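Alternansucrase (Leuconostoc mesenteroides, PDB 6HVG) belongs to glycosyl hydrolase family 70, a group of large enzymes built on a circularly permuted (beta/alpha)8 barrel, and carries choline-binding-type repeats and a calcium ion. Local coordinates at residues 681-687 and 748-754; 762-767 and 800-804; 832-836 and 1052-1057; 855-859 and 1013-1019; 1071-1075 and 1147-1151. All blocks are in the same frame, centred on the assembly; numbering follows the deposited sequence.

In the fold
All five contacts lie in the family 70 region; contacts 1, 2, 3 and 5 follow in series along the chain, with contact 4 nested in the loop closed by contact 3. Contacts 1, 3 and 5 tie elements beside neighbouring strands of the eight-stranded parallel barrel sheet. A salt bridge from Arg750 to Glu832 connects contacts 1 and 3, their centres about 23 Å apart. Contact 2, its centre about 19 Å from that of contact 1 and touching it, is where helix 757-766 meets the loop before helix 807-814, at the sheet's periphery. Contact 4 lies at the antiparallel sheet. Contact 5, its centre about 17 Å from that of contact 4, ties together two helix ends.

Contact 1 (681-687 and 748-754); sequences YTVTSQF and FVRAHDY
Thr684 OG1 has two partners: it donates to the backbone carbonyl oxygen Phe748 O at 2.8 Å and accepts from water 1. The hydroxyl approaches the carbonyl at a C=O...donor angle of 148°, tilted somewhat from its plane. Water 1 also accepts a weak bond from Phe748 N, so it bridges the hydroxyl and the backbone of the same residue. With chi1 at -53°, OG1 sits beside its own backbone N and over the centre of one face of the Phe748 ring, while the methyl CG2 is turned to the second segment. There CG2 comes within 3.9 Å of Phe748 CE2 and 3.8 Å of Tyr754 CE2, so one threonine serves both a polar and an apolar neighbour. A turn earlier in the helix, Tyr681 crosses Tyr754 with the ring planes at 82°; CE1 of Tyr681 lies 3.7 Å from CE1 of Tyr754. On the other flank Phe687 CE2 rests 4.1 Å from Val749 CG2. The start of helix 681-692, just after barrel strand 678-679, is thereby packed on the loop leaving the adjacent strand 745-747; helix 807-814 touches Phe687 and Val749, and strand 821-825 touches Phe748.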
# COMPACT_ATOMS: atom_id res chain seq x y z
N TYR A 681 14.49 2.10 -15.27
CA TYR A 681 13.73 3.07 -14.49
C TYR A 681 14.44 4.43 -14.45
O TYR A 681 13.79 5.44 -14.23
CB TYR A 681 13.47 2.56 -13.07
CG TYR A 681 12.47 3.42 -12.33
CD1 TYR A 681 11.20 3.64 -12.86
CD2 TYR A 681 12.80 4.04 -11.12
CE1 TYR A 681 10.28 4.44 -12.20
CE2 TYR A 681 11.88 4.86 -10.46
CZ TYR A 681 10.62 5.05 -11.01
OH TYR A 681 9.68 5.84 -10.39
N THR A 682 15.75 4.47 -14.68
CA THR A 682 16.49 5.73 -14.60
C THR A 682 15.94 6.73 -15.61
O THR A 682 15.78 7.91 -15.28
CB THR A 682 18.01 5.55 -14.82
OG1 THR A 682 18.26 5.06 -16.14
CG2 THR A 682 18.61 4.57 -13.81
N VAL A 683 15.62 6.26 -16.82
CA VAL A 683 15.02 7.13 -17.85
C VAL A 683 13.53 7.40 -17.57
O VAL A 683 13.06 8.53 -17.75
CB VAL A 683 15.28 6.60 -19.30
CG1 VAL A 683 14.48 5.36 -19.62
CG2 VAL A 683 14.95 7.65 -20.33
N THR A 684 12.78 6.40 -17.13
CA THR A 684 11.37 6.59 -16.77
C THR A 684 11.22 7.59 -15.61
O THR A 684 10.32 8.45 -15.61
CB THR A 684 10.71 5.27 -16.35
OG1 THR A 684 10.92 4.28 -17.37
CG2 THR A 684 9.22 5.47 -16.10
N SER A 685 12.12 7.48 -14.65
CA SER A 685 12.19 8.40 -13.51
C SER A 685 12.46 9.83 -13.94
O SER A 685 11.79 10.76 -13.49
CB SER A 685 13.28 7.93 -12.57
OG SER A 685 13.45 8.81 -11.51
N GLN A 686 13.42 10.02 -14.84
CA GLN A 686 13.77 11.35 -15.32
C GLN A 686 12.62 11.97 -16.13
O GLN A 686 12.48 13.19 -16.14
CB GLN A 686 15.04 11.29 -16.15
CG GLN A 686 15.78 12.61 -16.29
CD GLN A 686 16.22 13.13 -14.96
OE1 GLN A 686 17.03 12.50 -14.29
NE2 GLN A 686 15.67 14.26 -14.55
N PHE A 687 11.82 11.17 -16.82
CA PHE A 687 10.64 11.70 -17.49
C PHE A 687 9.69 12.26 -16.45
O PHE A 687 9.09 13.31 -16.66
CB PHE A 687 9.89 10.62 -18.29
CG PHE A 687 10.58 10.17 -19.55
CD1 PHE A 687 11.12 11.08 -20.42
CD2 PHE A 687 10.64 8.82 -19.87
CE1 PHE A 687 11.72 10.66 -21.59
CE2 PHE A 687 11.25 8.39 -21.03
CZ PHE A 687 11.78 9.31 -21.90
N PHE A 748 10.02 2.73 -20.78
CA PHE A 748 8.67 3.22 -20.99
C PHE A 748 8.43 4.54 -20.31
O PHE A 748 9.19 4.93 -19.45
CB PHE A 748 7.64 2.20 -20.49
CG PHE A 748 7.83 1.81 -19.05
CD1 PHE A 748 8.64 0.74 -18.70
CD2 PHE A 748 7.18 2.50 -18.06
CE1 PHE A 748 8.82 0.38 -17.38
CE2 PHE A 748 7.34 2.14 -16.73
CZ PHE A 748 8.17 1.08 -16.40
N VAL A 749 7.36 5.21 -20.71
CA VAL A 749 6.89 6.44 -20.08
C VAL A 749 5.82 6.12 -19.05
O VAL A 749 5.83 6.65 -17.95
CB VAL A 749 6.33 7.42 -21.11
CG1 VAL A 749 5.85 8.70 -20.43
CG2 VAL A 749 7.40 7.75 -22.15
N ARG A 750 4.89 5.24 -19.41
CA ARG A 750 3.84 4.79 -18.49
C ARG A 750 3.62 3.30 -18.67
O ARG A 750 4.06 2.72 -19.65
CB ARG A 750 2.51 5.53 -18.73
CG ARG A 750 2.59 7.02 -18.45
CD ARG A 750 1.27 7.59 -17.99
NE ARG A 750 0.24 7.47 -19.01
CZ ARG A 750 -0.95 6.92 -18.86
NH1 ARG A 750 -1.33 6.40 -17.70
NH2 ARG A 750 -1.77 6.87 -19.89
N ALA A 751 2.93 2.71 -17.70
CA ALA A 751 2.62 1.29 -17.75
C ALA A 751 1.25 1.02 -17.16
O ALA A 751 0.65 1.90 -16.55
CB ALA A 751 3.70 0.50 -17.03
N HIS A 752 0.77 -0.21 -17.32
CA HIS A 752 -0.53 -0.62 -16.76
C HIS A 752 -0.51 -0.40 -15.25
O HIS A 752 -1.55 -0.17 -14.64
CB HIS A 752 -0.83 -2.09 -17.11
CG HIS A 752 -0.06 -3.09 -16.29
ND1 HIS A 752 1.19 -3.54 -16.64
CD2 HIS A 752 -0.37 -3.72 -15.13
CE1 HIS A 752 1.63 -4.41 -15.74
NE2 HIS A 752 0.70 -4.54 -14.80
N ASP A 753 0.70 -0.48 -14.67
CA ASP A 753 0.93 -0.32 -13.25
C ASP A 753 1.86 0.85 -12.93
O ASP A 753 2.42 0.91 -11.84
CB ASP A 753 1.51 -1.61 -12.66
CG ASP A 753 2.87 -1.99 -13.26
OD1 ASP A 753 3.35 -1.33 -14.22
OD2 ASP A 753 3.49 -2.96 -12.76
N TYR A 754 2.01 1.79 -13.85
CA TYR A 754 2.80 2.98 -13.56
C TYR A 754 2.12 4.21 -14.13
O TYR A 754 1.83 4.24 -15.30
CB TYR A 754 4.23 2.83 -14.07
CG TYR A 754 5.12 4.00 -13.70
CD1 TYR A 754 5.81 4.03 -12.50
CD2 TYR A 754 5.24 5.08 -14.54
CE1 TYR A 754 6.60 5.11 -12.15
CE2 TYR A 754 6.03 6.16 -14.21
CZ TYR A 754 6.71 6.18 -13.02
OH TYR A 754 7.47 7.29 -12.75
O HOH W 1 11.79 1.90 -18.09

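Contact 2 (762-767 and 800-804); sequences KAMIDH and KKYND
Asp766 reaches from helix 757-766 to two residues of the 800-804 loop. Its CB lies near the ring plane of Tyr802, at the hydroxyl end. From there CG, nearly opposite the backbone N (chi1 -150°), carries the carboxylate to the loop. OD1 comes within 3.0 Å of Lys801 NZ, and OD2 is held twice: by Lys801 NZ at 2.7 Å in a salt bridge on the syn side, and by Tyr802 OH at 2.9 Å on the anti side. Both donors approach from the same face of the carboxylate, about 30° out of its plane. The extended Lys801 chain comes from the opposite direction to Asp766. Tyr802 is sandwiched: Lys801 CB lies over the centre of one face, and on the other Ala763 CB makes a CH-pi contact, 3.5 Å from the ring centroid. Tyr802 OH also meets the edge of the His767 ring, which is held by a hydrogen bond from ND1 to Ala763 O (3.3 Å) and stacks on Phe788. Asp792 binds the backbone N of both Lys801 and Tyr802. This surface contact of the (beta/alpha)8 barrel domain joins the C-terminal end of helix 757-766 to the loop between helices 779-793 and 807-814.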
# COMPACT_ATOMS: atom_id res chain seq x y z
N LYS A 762 -7.22 8.49 -7.51
CA LYS A 762 -7.23 9.87 -6.97
C LYS A 762 -8.39 10.65 -7.56
O LYS A 762 -9.03 11.42 -6.87
CB LYS A 762 -5.94 10.64 -7.30
CG LYS A 762 -4.66 9.97 -6.84
CD LYS A 762 -3.66 10.92 -6.19
CE LYS A 762 -2.25 10.28 -6.06
NZ LYS A 762 -1.56 10.00 -7.37
N ALA A 763 -8.67 10.41 -8.84
CA ALA A 763 -9.81 11.05 -9.51
C ALA A 763 -11.13 10.62 -8.89
O ALA A 763 -12.00 11.45 -8.66
CB ALA A 763 -9.78 10.72 -10.99
N MET A 764 -11.27 9.34 -8.58
CA MET A 764 -12.49 8.81 -7.94
C MET A 764 -12.67 9.37 -6.53
O MET A 764 -13.78 9.72 -6.13
CB MET A 764 -12.44 7.28 -7.89
CG MET A 764 -12.42 6.66 -9.28
SD MET A 764 -12.20 4.88 -9.35
CE MET A 764 -13.79 4.30 -8.72
N ILE A 765 -11.56 9.51 -5.82
CA ILE A 765 -11.53 10.07 -4.46
C ILE A 765 -11.93 11.53 -4.48
O ILE A 765 -12.76 11.98 -3.69
CB ILE A 765 -10.12 9.92 -3.82
CG1 ILE A 765 -9.76 8.43 -3.68
CG2 ILE A 765 -10.08 10.57 -2.45
CD1 ILE A 765 -8.34 8.13 -3.21
N ASP A 766 -11.34 12.29 -5.40
CA ASP A 766 -11.61 13.72 -5.52
C ASP A 766 -13.08 14.03 -5.83
O ASP A 766 -13.54 15.10 -5.49
CB ASP A 766 -10.74 14.32 -6.62
CG ASP A 766 -10.40 15.77 -6.37
OD1 ASP A 766 -9.91 16.12 -5.26
OD2 ASP A 766 -10.58 16.57 -7.30
N HIS A 767 -13.78 13.13 -6.51
CA HIS A 767 -15.19 13.32 -6.84
C HIS A 767 -16.14 12.53 -5.92
O HIS A 767 -17.32 12.33 -6.23
CB HIS A 767 -15.43 12.97 -8.33
CG HIS A 767 -14.92 14.01 -9.29
ND1 HIS A 767 -13.57 14.19 -9.53
CD2 HIS A 767 -15.57 14.91 -10.05
CE1 HIS A 767 -13.42 15.17 -10.40
NE2 HIS A 767 -14.61 15.62 -10.74
N LYS A 800 -3.34 19.53 -15.67
CA LYS A 800 -3.74 18.16 -15.40
C LYS A 800 -3.62 17.89 -13.92
O LYS A 800 -2.56 18.09 -13.31
CB LYS A 800 -2.87 17.18 -16.20
CG LYS A 800 -3.22 17.13 -17.68
CD LYS A 800 -2.05 16.64 -18.54
CE LYS A 800 -2.15 17.10 -20.00
NZ LYS A 800 -3.55 17.18 -20.52
N LYS A 801 -4.73 17.45 -13.34
CA LYS A 801 -4.77 17.18 -11.92
C LYS A 801 -4.34 15.74 -11.62
O LYS A 801 -3.57 15.50 -10.68
CB LYS A 801 -6.15 17.49 -11.34
CG LYS A 801 -6.11 17.76 -9.84
CD LYS A 801 -7.44 18.05 -9.16
CE LYS A 801 -7.21 18.16 -7.65
NZ LYS A 801 -8.46 18.21 -6.86
N TYR A 802 -4.83 14.78 -12.40
CA TYR A 802 -4.52 13.38 -12.19
C TYR A 802 -3.57 12.88 -13.26
O TYR A 802 -2.64 12.11 -12.97
CB TYR A 802 -5.78 12.54 -12.20
CG TYR A 802 -6.97 13.20 -11.53
CD1 TYR A 802 -6.99 13.41 -10.15
CD2 TYR A 802 -8.07 13.60 -12.27
CE1 TYR A 802 -8.08 14.02 -9.54
CE2 TYR A 802 -9.17 14.21 -11.68
CZ TYR A 802 -9.18 14.42 -10.31
OH TYR A 802 -10.29 15.02 -9.75
N ASN A 803 -3.77 13.34 -14.49
CA ASN A 803 -3.01 12.86 -15.65
C ASN A 803 -1.60 13.46 -15.77
O ASN A 803 -1.26 14.47 -15.12
CB ASN A 803 -3.77 13.17 -16.94
CG ASN A 803 -4.97 12.29 -17.12
OD1 ASN A 803 -4.94 11.40 -17.97
ND2 ASN A 803 -6.00 12.49 -16.30
N ASP A 804 -0.81 12.83 -16.63
CA ASP A 804 0.57 13.22 -16.89
C ASP A 804 0.70 14.27 -17.97
O ASP A 804 -0.01 14.25 -18.99
CB ASP A 804 1.39 12.01 -17.33
CG ASP A 804 1.88 11.17 -16.18
OD1 ASP A 804 1.48 11.42 -15.03
OD2 ASP A 804 2.71 10.27 -16.41

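Contact 3 (832-836 and 1052-1057); sequences EGGQY and FQAMPT
Ala1054 N donates to Gly834 O at 2.7 Å, with an N-H...acceptor angle of 147°, the one firm backbone bond across the contact. Nearby Gly833 CA makes a CA-H...O contact with Phe1052 O (3.4 Å). Glu832 O also faces the 1052-1057 segment but bonds to Ser1050 OG; Gln1053 N, 3.3 Å away, is at a poor angle. Bent at chi2 (-72°), the Gln835 chain turns its amide back so that OE1 takes a weak bond from Thr1057 N at 3.3 Å; OE1 also lies 3.0 Å from Met1055 O, an acceptor that cannot bond to it. The Thr1057 hydroxyl pairs with Gln1061. The Gln1053 side chain runs alongside Tyr836 with amide and ring planes 34° apart. The Gln1053 amide is satisfied at both ends, OE1 by Ser1050 N and NE2 by Thr1063 OG1, while Tyr836 OH binds Gly1048 O. Tyr789, Tyr825 and Arg750 share the Glu832 carboxylate. Such irregular pairing joins the connections beyond adjacent (beta/alpha)8-barrel strands 821-825 (through helix 826-829) and 1045-1047.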
# COMPACT_ATOMS: atom_id res chain seq x y z
N GLU A 832 -8.14 4.45 -21.19
CA GLU A 832 -7.87 3.35 -20.24
C GLU A 832 -9.08 2.62 -19.70
O GLU A 832 -8.93 1.51 -19.21
CB GLU A 832 -7.04 3.85 -19.07
CG GLU A 832 -5.55 3.85 -19.37
CD GLU A 832 -4.78 4.84 -18.54
OE1 GLU A 832 -5.05 6.04 -18.62
OE2 GLU A 832 -3.89 4.41 -17.80
N GLY A 833 -10.26 3.22 -19.81
CA GLY A 833 -11.50 2.59 -19.37
C GLY A 833 -12.42 2.20 -20.51
O GLY A 833 -12.12 2.40 -21.68
N GLY A 834 -13.57 1.64 -20.15
CA GLY A 834 -14.56 1.24 -21.12
C GLY A 834 -14.03 0.09 -21.93
O GLY A 834 -13.29 -0.75 -21.44
N GLN A 835 -14.41 0.07 -23.20
CA GLN A 835 -14.19 -1.06 -24.08
C GLN A 835 -12.82 -1.00 -24.74
O GLN A 835 -12.24 0.07 -24.88
CB GLN A 835 -15.30 -1.07 -25.13
CG GLN A 835 -16.65 -1.34 -24.53
CD GLN A 835 -16.81 -2.78 -24.09
OE1 GLN A 835 -17.27 -3.05 -23.00
NE2 GLN A 835 -16.42 -3.71 -24.95
N TYR A 836 -12.30 -2.16 -25.15
CA TYR A 836 -10.95 -2.23 -25.70
C TYR A 836 -10.89 -1.52 -27.03
O TYR A 836 -11.66 -1.82 -27.93
CB TYR A 836 -10.50 -3.69 -25.88
CG TYR A 836 -9.03 -3.84 -26.25
CD1 TYR A 836 -8.03 -3.45 -25.38
CD2 TYR A 836 -8.65 -4.37 -27.47
CE1 TYR A 836 -6.70 -3.59 -25.71
CE2 TYR A 836 -7.31 -4.52 -27.81
CZ TYR A 836 -6.35 -4.12 -26.93
OH TYR A 836 -5.02 -4.25 -27.27
N PHE A 1052 -7.93 -1.05 -16.12
CA PHE A 1052 -9.20 -0.43 -15.86
C PHE A 1052 -10.20 -0.48 -16.99
O PHE A 1052 -11.21 0.21 -16.97
CB PHE A 1052 -8.92 0.97 -15.37
CG PHE A 1052 -8.03 0.97 -14.15
CD1 PHE A 1052 -6.67 0.87 -14.28
CD2 PHE A 1052 -8.57 0.99 -12.89
CE1 PHE A 1052 -5.86 0.82 -13.17
CE2 PHE A 1052 -7.77 0.99 -11.77
CZ PHE A 1052 -6.41 0.90 -11.91
N GLN A 1053 -9.94 -1.36 -17.95
CA GLN A 1053 -10.90 -1.64 -19.00
C GLN A 1053 -12.19 -2.13 -18.37
O GLN A 1053 -12.16 -2.81 -17.37
CB GLN A 1053 -10.37 -2.73 -19.93
CG GLN A 1053 -9.20 -2.31 -20.82
CD GLN A 1053 -8.56 -3.46 -21.58
OE1 GLN A 1053 -7.34 -3.52 -21.73
NE2 GLN A 1053 -9.40 -4.37 -22.09
N ALA A 1054 -13.31 -1.78 -18.97
CA ALA A 1054 -14.59 -2.37 -18.61
C ALA A 1054 -14.69 -3.82 -19.09
O ALA A 1054 -13.93 -4.26 -19.96
CB ALA A 1054 -15.72 -1.56 -19.21
N MET A 1055 -15.60 -4.58 -18.50
CA MET A 1055 -15.87 -5.94 -18.96
C MET A 1055 -16.50 -5.84 -20.34
O MET A 1055 -17.22 -4.89 -20.60
CB MET A 1055 -16.81 -6.67 -18.00
CG MET A 1055 -16.24 -6.89 -16.61
SD MET A 1055 -14.88 -8.06 -16.54
CE MET A 1055 -15.72 -9.59 -17.01
N PRO A 1056 -16.21 -6.80 -21.24
CA PRO A 1056 -16.84 -6.79 -22.55
C PRO A 1056 -18.37 -6.77 -22.49
O PRO A 1056 -18.99 -7.60 -21.81
CB PRO A 1056 -16.37 -8.10 -23.19
CG PRO A 1056 -15.13 -8.47 -22.48
CD PRO A 1056 -15.24 -7.89 -21.10
N THR A 1057 -18.98 -5.83 -23.20
CA THR A 1057 -20.44 -5.77 -23.28
C THR A 1057 -20.95 -6.92 -24.14
O THR A 1057 -22.07 -7.38 -23.95
CB THR A 1057 -20.94 -4.41 -23.82
OG1 THR A 1057 -20.28 -4.11 -25.05
CG2 THR A 1057 -20.66 -3.29 -22.82

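Contact 4 (855-859 and 1013-1019)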
# COMPACT_ATOMS: atom_id res chain seq x y z
N ILE A 855 10.47 3.71 -37.82
CA ILE A 855 10.78 2.69 -38.80
C ILE A 855 11.62 3.26 -39.96
O ILE A 855 12.56 2.63 -40.41
CB ILE A 855 9.47 2.10 -39.37
CG1 ILE A 855 8.67 1.40 -38.27
CG2 ILE A 855 9.77 1.18 -40.56
CD1 ILE A 855 7.27 0.98 -38.67
N LYS A 856 11.24 4.45 -40.45
CA LYS A 856 11.87 5.09 -41.61
C LYS A 856 13.24 5.70 -41.32
O LYS A 856 14.16 5.60 -42.14
CB LYS A 856 10.99 6.23 -42.13
CG LYS A 856 9.89 5.83 -43.09
CD LYS A 856 9.06 7.04 -43.50
CE LYS A 856 8.60 6.96 -44.95
NZ LYS A 856 7.72 5.80 -45.21
N TYR A 857 13.37 6.38 -40.18
CA TYR A 857 14.53 7.24 -39.97
C TYR A 857 15.47 6.87 -38.82
O TYR A 857 16.64 7.26 -38.83
CB TYR A 857 14.09 8.68 -39.77
CG TYR A 857 13.10 9.20 -40.80
CD1 TYR A 857 13.55 9.73 -42.00
CD2 TYR A 857 11.75 9.18 -40.56
CE1 TYR A 857 12.65 10.25 -42.92
CE2 TYR A 857 10.86 9.67 -41.48
CZ TYR A 857 11.31 10.22 -42.66
OH TYR A 857 10.43 10.68 -43.60
N VAL A 858 14.99 6.15 -37.81
CA VAL A 858 15.76 5.99 -36.58
C VAL A 858 16.82 4.90 -36.68
O VAL A 858 16.53 3.72 -36.58
CB VAL A 858 14.84 5.78 -35.38
CG1 VAL A 858 15.64 5.48 -34.12
CG2 VAL A 858 13.99 7.02 -35.17
N SER A 859 18.06 5.33 -36.90
CA SER A 859 19.22 4.43 -36.84
C SER A 859 20.50 5.24 -36.65
O SER A 859 20.46 6.46 -36.71
CB SER A 859 19.34 3.56 -38.09
OG SER A 859 20.29 2.51 -37.87
N SER A 1013 12.10 7.61 -49.06
CA SER A 1013 11.29 6.65 -49.82
C SER A 1013 10.05 6.19 -49.03
O SER A 1013 10.06 6.23 -47.81
CB SER A 1013 12.14 5.44 -50.19
OG SER A 1013 11.34 4.36 -50.59
N ASP A 1014 9.01 5.73 -49.71
CA ASP A 1014 7.78 5.27 -49.05
C ASP A 1014 7.94 3.97 -48.26
O ASP A 1014 7.27 3.76 -47.26
CB ASP A 1014 6.65 5.06 -50.08
CG ASP A 1014 6.04 6.38 -50.56
OD1 ASP A 1014 6.47 7.46 -50.10
OD2 ASP A 1014 5.13 6.31 -51.41
N SER A 1015 8.83 3.11 -48.74
CA SER A 1015 9.06 1.83 -48.12
C SER A 1015 10.36 1.83 -47.32
O SER A 1015 10.82 0.77 -46.90
CB SER A 1015 9.10 0.74 -49.21
OG SER A 1015 10.10 1.00 -50.18
N GLN A 1016 10.94 3.01 -47.08
CA GLN A 1016 12.23 3.10 -46.40
C GLN A 1016 12.11 2.50 -45.03
O GLN A 1016 11.19 2.84 -44.27
CB GLN A 1016 12.72 4.55 -46.27
CG GLN A 1016 14.19 4.65 -45.88
CD GLN A 1016 14.77 6.05 -45.99
OE1 GLN A 1016 15.37 6.41 -47.00
NE2 GLN A 1016 14.65 6.83 -44.92
N ASP A 1017 13.01 1.57 -44.74
CA ASP A 1017 13.08 0.87 -43.47
C ASP A 1017 14.52 1.00 -42.97
O ASP A 1017 15.43 0.50 -43.61
CB ASP A 1017 12.69 -0.59 -43.66
CG ASP A 1017 12.46 -1.31 -42.34
OD1 ASP A 1017 12.95 -0.85 -41.28
OD2 ASP A 1017 11.76 -2.35 -42.33
N ALA A 1018 14.71 1.66 -41.83
CA ALA A 1018 16.05 1.90 -41.27
C ALA A 1018 16.50 0.85 -40.25
O ALA A 1018 17.59 0.95 -39.70
CB ALA A 1018 16.08 3.26 -40.61
N ARG A 1019 15.65 -0.13 -40.00
CA ARG A 1019 15.86 -1.16 -38.99
C ARG A 1019 16.94 -2.15 -39.39
O ARG A 1019 17.19 -2.36 -40.57
CB ARG A 1019 14.52 -1.88 -38.73
CG ARG A 1019 13.49 -0.94 -38.11
CD ARG A 1019 12.17 -1.62 -37.81
NE ARG A 1019 11.47 -1.99 -39.02
CZ ARG A 1019 10.31 -2.63 -39.07
NH1 ARG A 1019 9.67 -3.00 -37.96
NH2 ARG A 1019 9.79 -2.90 -40.25
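An Asx turn at Asp1017 sets the loop 1013-1019 against the C-terminal part of helix 844-857, where Ala1018 N donates to Ile855 O. This bond is 2.8 Å long and almost straight, 178° at the hydrogen, and runs nearly along the C=O axis. The turn is made by Asp1017 OD1 accepting from Arg1019 N at 3.1 Å; the same oxygen takes Arg1019 NE at 2.9 Å as part of a salt bridge. With NH2 on OD2, the arginine grips the carboxylate side-on, and the salt bridge lies close to the guanidinium plane. Ile855 CG2 covers one face of that guanidinium, 3.9 Å from NE, the two side chains side by side and pointing the same way. The helix follows strand 821-825 of the parallel barrel sheet, whereas the loop follows strand 1003-1009 of the ten-stranded antiparallel sheet, most of whose strands come after this helix, so the contact marks where the two meet. Gln1016, its CG anti to the backbone N (chi1 -166°), extends its amide to Lys856 O; NE2 sits 3.1 Å away, above the carbonyl plane, and also binds Asn907 O. Running the other way, Lys856 bends at chi3 and chi4 and lays NZ on Asp1014 O at 2.9 Å, again from above the carbonyl plane. Ala1018 CB lies 3.4 Å from Lys856 O, and Ser859 CB 3.5 Å from Ala1018 O.

Contact 5 (1071-1075 and 1147-1151); sequences ANLFK and KNGMQ
Lys1075 and Asn1148 bring the backbones nearest, CA to CA 6.1 Å, where the end of helix 1063-1075 passes the turn after helix 1135-1147. The first helix is kinked, the N atoms of Asn1072 and Leu1073 lacking a bond to the preceding turn; the second is ended by a Schellman motif with Gly1149, phi +64°, as C-prime residue. No hydrogen bond spans the contact. Asn1148 points its amide at the kink: ND2 is 3.6 Å from Ala1071 CB but donates to Ala1144 O of its own helix, and OD1 lies 3.2 Å from Asn1072 N at an angle too poor for a bond. Lys1075 lays its aliphatic chain along Asn1148 O, CG at 3.6 Å. The Met1150 chain, straight as far as SD (chi2 180°), puts the sulfur 3.6 Å from Phe1074 CB; the phenylalanine ring stacks on Tyr1046 and meets Phe1082 edge-to-face. Helices 1063-1075 and 1135-1147, which lead into the neighbouring (beta/alpha)8-barrel strands 1081-1083 and 1151-1156, thus pack at their C-terminal ends.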
# COMPACT_ATOMS: atom_id res chain seq x y z
N ALA A 1071 -4.60 -6.64 -35.87
CA ALA A 1071 -3.17 -6.96 -35.90
C ALA A 1071 -2.38 -6.12 -36.90
O ALA A 1071 -1.35 -5.58 -36.57
CB ALA A 1071 -2.97 -8.45 -36.19
N ASN A 1072 -2.87 -6.05 -38.14
CA ASN A 1072 -2.39 -5.12 -39.19
C ASN A 1072 -1.90 -3.77 -38.66
O ASN A 1072 -0.76 -3.38 -38.92
CB ASN A 1072 -3.47 -4.90 -40.28
CG ASN A 1072 -4.93 -4.82 -39.72
OD1 ASN A 1072 -5.38 -3.78 -39.20
ND2 ASN A 1072 -5.67 -5.93 -39.85
N LEU A 1073 -2.77 -3.06 -37.93
CA LEU A 1073 -2.48 -1.69 -37.46
C LEU A 1073 -1.15 -1.57 -36.70
O LEU A 1073 -0.45 -0.56 -36.82
CB LEU A 1073 -3.63 -1.18 -36.59
CG LEU A 1073 -3.48 0.23 -35.97
CD1 LEU A 1073 -3.22 1.30 -37.02
CD2 LEU A 1073 -4.72 0.58 -35.16
N PHE A 1074 -0.82 -2.61 -35.93
CA PHE A 1074 0.40 -2.66 -35.14
C PHE A 1074 1.65 -3.04 -35.92
O PHE A 1074 2.75 -2.65 -35.56
CB PHE A 1074 0.21 -3.63 -33.98
CG PHE A 1074 -0.98 -3.30 -33.13
CD1 PHE A 1074 -1.07 -2.05 -32.50
CD2 PHE A 1074 -2.03 -4.19 -33.01
CE1 PHE A 1074 -2.18 -1.72 -31.78
CE2 PHE A 1074 -3.13 -3.86 -32.27
CZ PHE A 1074 -3.20 -2.62 -31.67
N LYS A 1075 1.49 -3.82 -36.98
CA LYS A 1075 2.62 -4.10 -37.86
C LYS A 1075 3.15 -2.78 -38.41
O LYS A 1075 4.35 -2.56 -38.41
CB LYS A 1075 2.21 -5.03 -39.00
CG LYS A 1075 3.35 -5.49 -39.91
CD LYS A 1075 2.76 -6.18 -41.14
CE LYS A 1075 3.79 -6.40 -42.24
NZ LYS A 1075 4.72 -7.51 -41.89
N LYS A 1147 0.91 -14.12 -38.01
CA LYS A 1147 0.60 -13.76 -39.40
C LYS A 1147 1.04 -12.32 -39.76
O LYS A 1147 1.34 -12.04 -40.92
CB LYS A 1147 -0.90 -13.95 -39.68
CG LYS A 1147 -1.32 -15.39 -39.97
CD LYS A 1147 -1.25 -15.66 -41.49
CE LYS A 1147 -1.65 -17.09 -41.89
NZ LYS A 1147 -0.53 -18.06 -41.77
N ASN A 1148 1.09 -11.41 -38.78
CA ASN A 1148 1.61 -10.06 -38.99
C ASN A 1148 3.01 -9.83 -38.40
O ASN A 1148 3.41 -8.67 -38.14
CB ASN A 1148 0.65 -9.01 -38.44
CG ASN A 1148 -0.66 -8.99 -39.17
OD1 ASN A 1148 -0.98 -8.03 -39.88
ND2 ASN A 1148 -1.45 -10.04 -38.99
N GLY A 1149 3.76 -10.91 -38.21
CA GLY A 1149 5.18 -10.86 -37.85
C GLY A 1149 5.47 -10.24 -36.51
O GLY A 1149 6.54 -9.69 -36.29
N MET A 1150 4.52 -10.35 -35.60
CA MET A 1150 4.70 -9.89 -34.22
C MET A 1150 4.71 -11.07 -33.27
O MET A 1150 4.06 -12.08 -33.51
CB MET A 1150 3.55 -8.98 -33.81
CG MET A 1150 3.62 -7.60 -34.44
SD MET A 1150 2.26 -6.56 -33.94
CE MET A 1150 0.99 -7.17 -35.04
N GLN A 1151 5.48 -10.93 -32.19
CA GLN A 1151 5.52 -11.91 -31.13
C GLN A 1151 4.46 -11.66 -30.07
O GLN A 1151 3.95 -10.57 -29.96
CB GLN A 1151 6.88 -11.87 -30.44
CG GLN A 1151 8.07 -12.29 -31.28
CD GLN A 1151 9.36 -12.10 -30.53
OE1 GLN A 1151 9.41 -12.25 -29.29
NE2 GLN A 1151 10.42 -11.79 -31.24